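PDB 3KHY: propionate kinase from Francisella tularensis subsp. tularensis, which probably transfers a phosphate reversibly between ATP and acetate or propionate, forming the acyl phosphate and ADP with the help of magnesium. Local coordinates for residues K106-I111 / A120-I125; K187-Q192 / S362-V367; S306-F311 / L341-D346. One frame throughout, in Å; residues are numbered along the deposited sequence.

Overall arrangement
The three contacts follow the two-lobed ASKHA (actin-like ATPase) architecture of the acetokinase family. Contact 1 comes first along the chain and joins helices 101-109 and 118-131 beside the eight-stranded sheet. Contacts 2 and 3 lie on the other side of the chain's centre, their centres about 37 and 39 Å from that of contact 1. Contact 2 includes strand 365-367 of the five-stranded sheet; contact 3, nested inside the long loop that contact 2 closes, packs the end of helix 287-307 on a loop beside that sheet. Their centres are about 13 Å apart, and probable hydrogen bonds join them, Ser362 OG with Met344 N and His363 N with Gly342 O. Contact 3 also reaches the second subunit.

Contact 1 of 3, residues K106-I111 / A120-I125; sequences KIKACI and AHIEGI
Ile122 reaches from helix 118-131 and packs against Ile107, Lys108 and Ile111, the last lying just past the end of helix 101-109. Its CG1 lies 3.7 Å from CG2 of Ile107, and the two side chains lie alongside, running antiparallel, so that methyl and methylene groups overlap. The terminal CD1 of Ile122 goes further, coming within 3.7 Å of CA of Lys108 and 4.1 Å of CD1 of Ile111. Against both of these residues the Ile122 side chain is roughly perpendicular. The extended outer torsion of Ile122 (chi2 169°) carries CD1 out to the neighbouring backbone. In Ile107 the branch that touches is CG2, set opposite the backbone N by a chi1 of -67°. The same residue also packs on Ala139 and Phe141 of strand 137-141, so a bulky apolar side chain suits this buried place between helix and sheet.

The arrangement is that of two consecutive helices, joined by a short connection and packed beside the eight-stranded sheet in one lobe of the ASKHA fold. Lys108 lies at the exposed margin, where a lysine can offer its aliphatic part to an apolar neighbour: its CB is 4.0 Å from CD1 of Ile122. Bends at chi3 and chi4 fold the chain back, so that NZ also hangs beside that methyl, at 4.1 Å from CD1, and comes close to the like-charged Arg126. Beneath the pair, Ile125 packs on His84 of strand 79-86. Beyond His84 in that strand is Arg85, predicted to bind substrate, whose side chain lies about 10 Å from that of Ile107.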
loop_
_atom_site.group_PDB
_atom_site.type_symbol
_atom_site.label_atom_id
_atom_site.label_comp_id
_atom_site.label_asym_id
_atom_site.label_seq_id
_atom_site.Cartn_x
_atom_site.Cartn_y
_atom_site.Cartn_z
ATOM N N LYS A 106 11.234 25.228 -13.823
ATOM C CA LYS A 106 11.091 23.843 -13.383
ATOM C C LYS A 106 10.064 23.695 -12.265
ATOM O O LYS A 106 9.223 22.794 -12.295
ATOM C CB LYS A 106 12.440 23.291 -12.930
ATOM C CG LYS A 106 13.463 23.145 -14.039
ATOM C CD LYS A 106 14.755 22.589 -13.472
ATOM C CE LYS A 106 15.843 22.519 -14.523
ATOM N NZ LYS A 106 17.123 22.088 -13.899
ATOM N N ILE A 107 10.142 24.569 -11.267
ATOM C CA ILE A 107 9.150 24.575 -10.198
ATOM C C ILE A 107 7.747 24.732 -10.776
ATOM O O ILE A 107 6.807 24.056 -10.353
ATOM C CB ILE A 107 9.409 25.711 -9.190
ATOM C CG1 ILE A 107 10.715 25.451 -8.441
ATOM C CG2 ILE A 107 8.250 25.814 -8.203
ATOM C CD1 ILE A 107 11.118 26.573 -7.513
ATOM N N LYS A 108 7.609 25.621 -11.755
ATOM C CA LYS A 108 6.315 25.853 -12.378
ATOM C C LYS A 108 5.806 24.585 -13.074
ATOM O O LYS A 108 4.606 24.339 -13.127
ATOM C CB LYS A 108 6.411 27.015 -13.370
ATOM C CG LYS A 108 5.175 27.213 -14.237
ATOM C CD LYS A 108 5.325 28.410 -15.176
ATOM C CE LYS A 108 5.056 29.740 -14.469
ATOM N NZ LYS A 108 6.041 30.076 -13.395
ATOM N N ALA A 109 6.719 23.778 -13.601
ATOM C CA ALA A 109 6.329 22.560 -14.305
ATOM C C ALA A 109 5.821 21.489 -13.341
ATOM O O ALA A 109 5.211 20.505 -13.766
ATOM C CB ALA A 109 7.478 22.030 -15.146
ATOM N N CYS A 110 6.050 21.702 -12.045
ATOM C CA CYS A 110 5.637 20.753 -11.008
ATOM C C CYS A 110 4.267 21.105 -10.425
ATOM O O CYS A 110 3.786 20.443 -9.507
ATOM C CB CYS A 110 6.673 20.716 -9.877
ATOM S SG CYS A 110 8.274 20.005 -10.336
ATOM N N ILE A 111 3.645 22.153 -10.953
ATOM C CA ILE A 111 2.333 22.573 -10.480
ATOM C C ILE A 111 1.324 21.422 -10.460
ATOM O O ILE A 111 0.608 21.243 -9.474
ATOM C CB ILE A 111 1.763 23.723 -11.337
ATOM C CG1 ILE A 111 2.632 24.972 -11.209
ATOM C CG2 ILE A 111 0.342 24.042 -10.918
ATOM C CD1 ILE A 111 2.571 25.612 -9.863
ATOM N N ALA A 120 1.388 28.991 -4.878
ATOM C CA ALA A 120 1.606 29.877 -3.734
ATOM C C ALA A 120 3.094 29.992 -3.380
ATOM O O ALA A 120 3.566 31.065 -3.008
ATOM C CB ALA A 120 0.800 29.414 -2.530
ATOM N N HIS A 121 3.829 28.885 -3.496
ATOM C CA HIS A 121 5.280 28.921 -3.334
ATOM C C HIS A 121 5.904 29.904 -4.332
ATOM O O HIS A 121 6.750 30.716 -3.974
ATOM C CB HIS A 121 5.899 27.542 -3.581
ATOM C CG HIS A 121 5.509 26.489 -2.586
ATOM N ND1 HIS A 121 5.329 26.747 -1.243
ATOM C CD2 HIS A 121 5.320 25.155 -2.739
ATOM C CE1 HIS A 121 5.019 25.623 -0.618
ATOM N NE2 HIS A 121 5.010 24.642 -1.504
ATOM N N ILE A 122 5.507 29.802 -5.597
ATOM C CA ILE A 122 6.054 30.672 -6.632
ATOM C C ILE A 122 5.719 32.139 -6.359
ATOM O O ILE A 122 6.598 33.000 -6.392
ATOM C CB ILE A 122 5.571 30.243 -8.027
ATOM C CG1 ILE A 122 6.283 28.954 -8.439
ATOM C CG2 ILE A 122 5.811 31.346 -9.051
ATOM C CD1 ILE A 122 5.694 28.294 -9.667
ATOM N N GLU A 123 4.456 32.416 -6.059
ATOM C CA GLU A 123 4.034 33.783 -5.746
ATOM C C GLU A 123 4.808 34.376 -4.581
ATOM O O GLU A 123 5.192 35.544 -4.617
ATOM C CB GLU A 123 2.534 33.837 -5.460
ATOM C CG GLU A 123 1.688 33.765 -6.719
ATOM C CD GLU A 123 0.380 33.037 -6.498
ATOM O OE1 GLU A 123 -0.003 32.852 -5.320
ATOM O OE2 GLU A 123 -0.258 32.646 -7.502
ATOM N N GLY A 124 5.026 33.569 -3.547
ATOM C CA GLY A 124 5.783 34.001 -2.389
ATOM C C GLY A 124 7.188 34.404 -2.786
ATOM O O GLY A 124 7.724 35.407 -2.316
ATOM N N ILE A 125 7.784 33.612 -3.666
ATOM C CA ILE A 125 9.115 33.897 -4.179
ATOM C C ILE A 125 9.131 35.241 -4.905
ATOM O O ILE A 125 10.061 36.033 -4.742
ATOM C CB ILE A 125 9.595 32.757 -5.116
ATOM C CG1 ILE A 125 9.866 31.491 -4.295
ATOM C CG2 ILE A 125 10.835 33.171 -5.892
ATOM C CD1 ILE A 125 10.201 30.277 -5.129
#

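Contact 2 of 3, residues K187-Q192 / S362-V367; sequences KILTQQ and SHNIMV
The contact between 187-192 and 362-367 is largely apolar, with selenomethionine Met366 meeting Ile188 and Leu189. Its terminal CE lies against Ile188, 3.8 Å from CG2 and at a similar distance from CD1, so the methyl group is received between the two arms of the isoleucine. Its SE sits beside the fork of Leu189, 3.9 Å from CD1, with CG and CD2 equally near. In both pairs the side chains overlap lengthwise, each pointing back toward the other's backbone. Met366 runs straight through chi2 and then bends at chi3 (68°), which lets SE serve the leucine while CE turns to the isoleucine. A long, flexible, unbranched side chain suits this task, since it spans the wide gap between the two backbones. The closest approach of their CA atoms, between Leu189 and Asn364, is 9.5 Å.

Polar groups take a lesser part. ND2 of Asn364 passes 3.8 Å from CD2 of Leu189 in simple van der Waals contact, and its amide hydrogen bonds to the backbone O of Asp315. Just after the helix the chain makes an ST turn at Thr190.

Leu189 and Met366 both rest on Ala316 of strand 316-320, whose small side chain accommodates the larger ones. Through its backbone, Met366 hydrogen bonds to Leu317 and Phe319 of that strand. The contact thus lays the end of helix 175-188 over strand 365-367, the outermost strand of the five-stranded sheet within this chain, beside its neighbour 316-320.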
loop_
_atom_site.group_PDB
_atom_site.type_symbol
_atom_site.label_atom_id
_atom_site.label_comp_id
_atom_site.label_asym_id
_atom_site.label_seq_id
_atom_site.Cartn_x
_atom_site.Cartn_y
_atom_site.Cartn_z
ATOM N N LYS A 187 25.203 11.699 13.599
ATOM C CA LYS A 187 26.108 12.323 14.569
ATOM C C LYS A 187 26.201 11.522 15.870
ATOM O O LYS A 187 27.212 11.568 16.571
ATOM C CB LYS A 187 25.671 13.752 14.894
ATOM C CG LYS A 187 25.730 14.715 13.730
ATOM C CD LYS A 187 25.406 16.123 14.198
ATOM C CE LYS A 187 24.909 16.990 13.056
ATOM N NZ LYS A 187 24.349 18.286 13.553
ATOM N N ILE A 188 25.139 10.795 16.195
ATOM C CA ILE A 188 25.036 10.139 17.493
ATOM C C ILE A 188 25.493 8.677 17.467
ATOM O O ILE A 188 26.113 8.206 18.421
ATOM C CB ILE A 188 23.578 10.217 18.048
ATOM C CG1 ILE A 188 23.113 11.671 18.158
ATOM C CG2 ILE A 188 23.471 9.532 19.400
ATOM C CD1 ILE A 188 21.614 11.822 18.411
ATOM N N LEU A 189 25.208 7.975 16.371
ATOM C CA LEU A 189 25.293 6.509 16.326
ATOM C C LEU A 189 26.674 5.901 16.076
ATOM O O LEU A 189 27.267 5.293 16.977
ATOM C CB LEU A 189 24.296 5.957 15.306
ATOM C CG LEU A 189 22.853 5.873 15.789
ATOM C CD1 LEU A 189 21.900 5.738 14.615
ATOM C CD2 LEU A 189 22.689 4.702 16.740
ATOM N N THR A 190 27.166 6.029 14.844
ATOM C CA THR A 190 28.479 5.507 14.482
ATOM C C THR A 190 29.284 6.539 13.702
ATOM O O THR A 190 28.842 7.670 13.500
ATOM C CB THR A 190 28.377 4.242 13.593
ATOM O OG1 THR A 190 27.957 4.617 12.272
ATOM C CG2 THR A 190 27.400 3.220 14.188
ATOM N N GLN A 191 30.461 6.120 13.245
ATOM C CA GLN A 191 31.335 6.965 12.440
ATOM C C GLN A 191 30.762 7.258 11.045
ATOM O O GLN A 191 30.996 8.333 10.484
ATOM C CB GLN A 191 32.711 6.306 12.321
ATOM C CG GLN A 191 33.716 7.056 11.466
ATOM C CD GLN A 191 35.019 6.290 11.314
ATOM O OE1 GLN A 191 35.217 5.249 11.940
ATOM N NE2 GLN A 191 35.915 6.802 10.478
ATOM N N GLN A 192 30.014 6.305 10.492
ATOM C CA GLN A 192 29.477 6.417 9.133
ATOM C C GLN A 192 28.140 7.162 9.107
ATOM O O GLN A 192 27.621 7.544 10.156
ATOM C CB GLN A 192 29.296 5.023 8.523
ATOM C CG GLN A 192 30.592 4.231 8.337
ATOM C CD GLN A 192 31.192 3.748 9.649
ATOM O OE1 GLN A 192 32.345 4.054 9.967
ATOM N NE2 GLN A 192 30.414 2.988 10.416
ATOM N N SER A 362 17.538 -5.373 22.476
ATOM C CA SER A 362 16.710 -4.690 21.495
ATOM C C SER A 362 17.566 -3.973 20.486
ATOM O O SER A 362 18.670 -3.541 20.803
ATOM C CB SER A 362 15.810 -3.658 22.195
ATOM O OG SER A 362 15.048 -2.917 21.242
ATOM N N HIS A 363 17.060 -3.858 19.265
ATOM C CA HIS A 363 17.547 -2.848 18.340
ATOM C C HIS A 363 17.473 -1.500 19.034
ATOM O O HIS A 363 16.627 -1.291 19.904
ATOM C CB HIS A 363 16.659 -2.784 17.102
ATOM C CG HIS A 363 16.670 -4.039 16.282
ATOM N ND1 HIS A 363 17.814 -4.541 15.704
ATOM C CD2 HIS A 363 15.673 -4.892 15.946
ATOM C CE1 HIS A 363 17.521 -5.645 15.038
ATOM N NE2 HIS A 363 16.228 -5.881 15.176
ATOM N N ASN A 364 18.338 -0.574 18.636
ATOM C CA ASN A 364 18.248 0.789 19.148
ATOM C C ASN A 364 16.943 1.421 18.728
ATOM O O ASN A 364 16.514 1.271 17.576
ATOM C CB ASN A 364 19.390 1.654 18.623
ATOM C CG ASN A 364 20.720 1.284 19.224
ATOM O OD1 ASN A 364 20.788 0.856 20.375
ATOM N ND2 ASN A 364 21.800 1.448 18.444
ATOM N N ILE A 365 16.323 2.145 19.658
ATOM C CA ILE A 365 15.126 2.914 19.377
ATOM C C ILE A 365 15.386 4.313 19.915
ATOM O O ILE A 365 15.782 4.471 21.065
ATOM C CB ILE A 365 13.877 2.315 20.063
ATOM C CG1 ILE A 365 13.688 0.845 19.670
ATOM C CG2 ILE A 365 12.623 3.148 19.718
ATOM C CD1 ILE A 365 12.847 0.035 20.655
HETATM N N MSE A 366 15.186 5.326 19.080
HETATM C CA MSE A 366 15.593 6.675 19.433
HETATM C C MSE A 366 14.451 7.647 19.302
HETATM O O MSE A 366 13.475 7.382 18.609
HETATM C CB MSE A 366 16.745 7.155 18.529
HETATM C CG MSE A 366 17.927 6.201 18.515
HETATM SE SE MSE A 366 19.420 6.767 17.380
HETATM C CE MSE A 366 20.005 8.349 18.418
ATOM N N VAL A 367 14.585 8.766 19.997
ATOM C CA VAL A 367 13.733 9.915 19.780
ATOM C C VAL A 367 14.646 11.086 19.447
ATOM O O VAL A 367 15.530 11.436 20.230
ATOM C CB VAL A 367 12.915 10.272 21.026
ATOM C CG1 VAL A 367 12.081 11.510 20.751
ATOM C CG2 VAL A 367 12.027 9.103 21.439
#

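Contact 3 of 3, residues S306-F311 / L341-D346; sequences SYMIYF and LGFMID
Selenomethionine Met308 points its SE at the edge of the Phe343 ring, almost in the ring plane. SE lies 4.1 Å from CZ of Phe343 and 5.4 Å from the ring centroid, 86° off the normal: a Met-aromatic contact of the edge type, in which the polarisable selenium faces the electropositive rim of the ring. The two side chains extend toward each other from their separate backbones. Nearer the backbone in the same side chain, CG of Met308 is 4.0 Å from CD2 of Leu341, and these two side chains lie alongside, running antiparallel. An unbranched side chain suits Met308, because its bends at chi2 and chi3 let CG meet Leu341 while SE reaches the ring edge.

The buried, apolar ring of Phe343 also packs on Leu314 and Leu338, and it meets the ring of His363 at an inclined angle. Met308 in addition touches Leu341 of the second subunit, which places it at the dimer interface. The contact joins the end of helix 287-307 to the loop between helices 328-337 and 347-351, with Met308 lying also on Ile197 of strand 196-201 in the five-stranded sheet.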
loop_
_atom_site.group_PDB
_atom_site.type_symbol
_atom_site.label_atom_id
_atom_site.label_comp_id
_atom_site.label_asym_id
_atom_site.label_seq_id
_atom_site.Cartn_x
_atom_site.Cartn_y
_atom_site.Cartn_z
ATOM N N SER A 306 8.543 -4.077 7.200
ATOM C CA SER A 306 8.776 -4.223 5.763
ATOM C C SER A 306 10.114 -3.619 5.363
ATOM O O SER A 306 10.764 -4.097 4.435
ATOM C CB SER A 306 7.648 -3.588 4.934
ATOM O OG SER A 306 7.893 -2.218 4.676
ATOM N N TYR A 307 10.520 -2.566 6.060
ATOM C CA TYR A 307 11.806 -1.915 5.773
ATOM C C TYR A 307 13.033 -2.652 6.317
ATOM O O TYR A 307 14.172 -2.322 5.962
ATOM C CB TYR A 307 11.801 -0.466 6.280
ATOM C CG TYR A 307 10.893 0.463 5.482
ATOM C CD1 TYR A 307 10.161 0.000 4.388
ATOM C CD2 TYR A 307 10.756 1.798 5.844
ATOM C CE1 TYR A 307 9.315 0.870 3.660
ATOM C CE2 TYR A 307 9.926 2.661 5.141
ATOM C CZ TYR A 307 9.211 2.198 4.057
ATOM O OH TYR A 307 8.396 3.087 3.378
HETATM N N MSE A 308 12.820 -3.636 7.181
HETATM C CA MSE A 308 13.945 -4.428 7.674
HETATM C C MSE A 308 14.724 -5.095 6.525
HETATM O O MSE A 308 15.912 -5.375 6.666
HETATM C CB MSE A 308 13.473 -5.484 8.679
HETATM C CG MSE A 308 12.824 -4.898 9.925
HETATM SE SE MSE A 308 14.061 -3.708 10.908
HETATM C CE MSE A 308 15.138 -5.101 11.783
ATOM N N ILE A 309 14.076 -5.328 5.383
ATOM C CA ILE A 309 14.780 -5.944 4.248
ATOM C C ILE A 309 16.015 -5.177 3.796
ATOM O O ILE A 309 16.931 -5.775 3.221
ATOM C CB ILE A 309 13.900 -6.115 2.991
ATOM C CG1 ILE A 309 13.425 -4.750 2.480
ATOM C CG2 ILE A 309 12.749 -7.059 3.243
ATOM C CD1 ILE A 309 12.817 -4.821 1.077
ATOM N N TYR A 310 16.042 -3.864 4.028
ATOM C CA TYR A 310 17.142 -3.036 3.506
ATOM C C TYR A 310 18.416 -3.047 4.345
ATOM O O TYR A 310 19.414 -2.431 3.961
ATOM C CB TYR A 310 16.709 -1.580 3.323
ATOM C CG TYR A 310 15.528 -1.420 2.399
ATOM C CD1 TYR A 310 15.634 -1.735 1.043
ATOM C CD2 TYR A 310 14.299 -0.957 2.881
ATOM C CE1 TYR A 310 14.549 -1.600 0.191
ATOM C CE2 TYR A 310 13.207 -0.822 2.036
ATOM C CZ TYR A 310 13.341 -1.146 0.689
ATOM O OH TYR A 310 12.264 -1.011 -0.165
ATOM N N PHE A 311 18.400 -3.738 5.480
ATOM C CA PHE A 311 19.488 -3.571 6.433
ATOM C C PHE A 311 20.194 -4.860 6.810
ATOM O O PHE A 311 19.576 -5.779 7.344
ATOM C CB PHE A 311 18.967 -2.887 7.711
ATOM C CG PHE A 311 18.354 -1.537 7.462
ATOM C CD1 PHE A 311 19.153 -0.400 7.391
ATOM C CD2 PHE A 311 16.984 -1.402 7.302
ATOM C CE1 PHE A 311 18.603 0.853 7.151
ATOM C CE2 PHE A 311 16.419 -0.143 7.073
ATOM C CZ PHE A 311 17.236 0.982 7.000
ATOM N N LEU A 341 10.238 -8.857 16.279
ATOM C CA LEU A 341 11.375 -8.434 15.471
ATOM C C LEU A 341 12.555 -7.931 16.308
ATOM O O LEU A 341 13.459 -7.291 15.774
ATOM C CB LEU A 341 10.960 -7.332 14.493
ATOM C CG LEU A 341 10.341 -7.736 13.153
ATOM C CD1 LEU A 341 9.095 -8.554 13.366
ATOM C CD2 LEU A 341 10.032 -6.498 12.322
ATOM N N GLY A 342 12.545 -8.202 17.606
ATOM C CA GLY A 342 13.677 -7.834 18.440
ATOM C C GLY A 342 13.725 -6.371 18.865
ATOM O O GLY A 342 14.809 -5.826 19.059
ATOM N N PHE A 343 12.557 -5.737 18.997
ATOM C CA PHE A 343 12.444 -4.393 19.568
ATOM C C PHE A 343 11.813 -4.480 20.948
ATOM O O PHE A 343 10.806 -5.167 21.139
ATOM C CB PHE A 343 11.564 -3.478 18.690
ATOM C CG PHE A 343 12.148 -3.182 17.329
ATOM C CD1 PHE A 343 11.903 -4.024 16.256
ATOM C CD2 PHE A 343 12.931 -2.054 17.126
ATOM C CE1 PHE A 343 12.434 -3.757 14.994
ATOM C CE2 PHE A 343 13.477 -1.783 15.874
ATOM C CZ PHE A 343 13.222 -2.632 14.806
HETATM N N MSE A 344 12.390 -3.765 21.910
HETATM C CA MSE A 344 11.855 -3.737 23.273
HETATM C C MSE A 344 12.114 -2.377 23.865
HETATM O O MSE A 344 13.239 -1.876 23.801
HETATM C CB MSE A 344 12.548 -4.775 24.156
HETATM C CG MSE A 344 12.419 -6.203 23.643
HETATM SE SE MSE A 344 10.614 -6.890 23.949
HETATM C CE MSE A 344 10.390 -6.316 25.808
ATOM N N ILE A 345 11.090 -1.803 24.484
ATOM C CA ILE A 345 11.194 -0.452 25.003
ATOM C C ILE A 345 11.603 -0.476 26.466
ATOM O O ILE A 345 11.336 -1.449 27.172
ATOM C CB ILE A 345 9.852 0.284 24.844
ATOM C CG1 ILE A 345 10.085 1.745 24.433
ATOM C CG2 ILE A 345 8.995 0.125 26.102
ATOM C CD1 ILE A 345 8.857 2.436 23.921
ATOM N N ASP A 346 12.284 0.579 26.910
ATOM C CA ASP A 346 12.541 0.793 28.335
ATOM C C ASP A 346 11.569 1.867 28.801
ATOM O O ASP A 346 11.586 2.998 28.299
ATOM C CB ASP A 346 13.982 1.251 28.576
ATOM C CG ASP A 346 14.261 1.547 30.047
ATOM O OD1 ASP A 346 13.760 2.573 30.562
ATOM O OD2 ASP A 346 14.978 0.750 30.690
#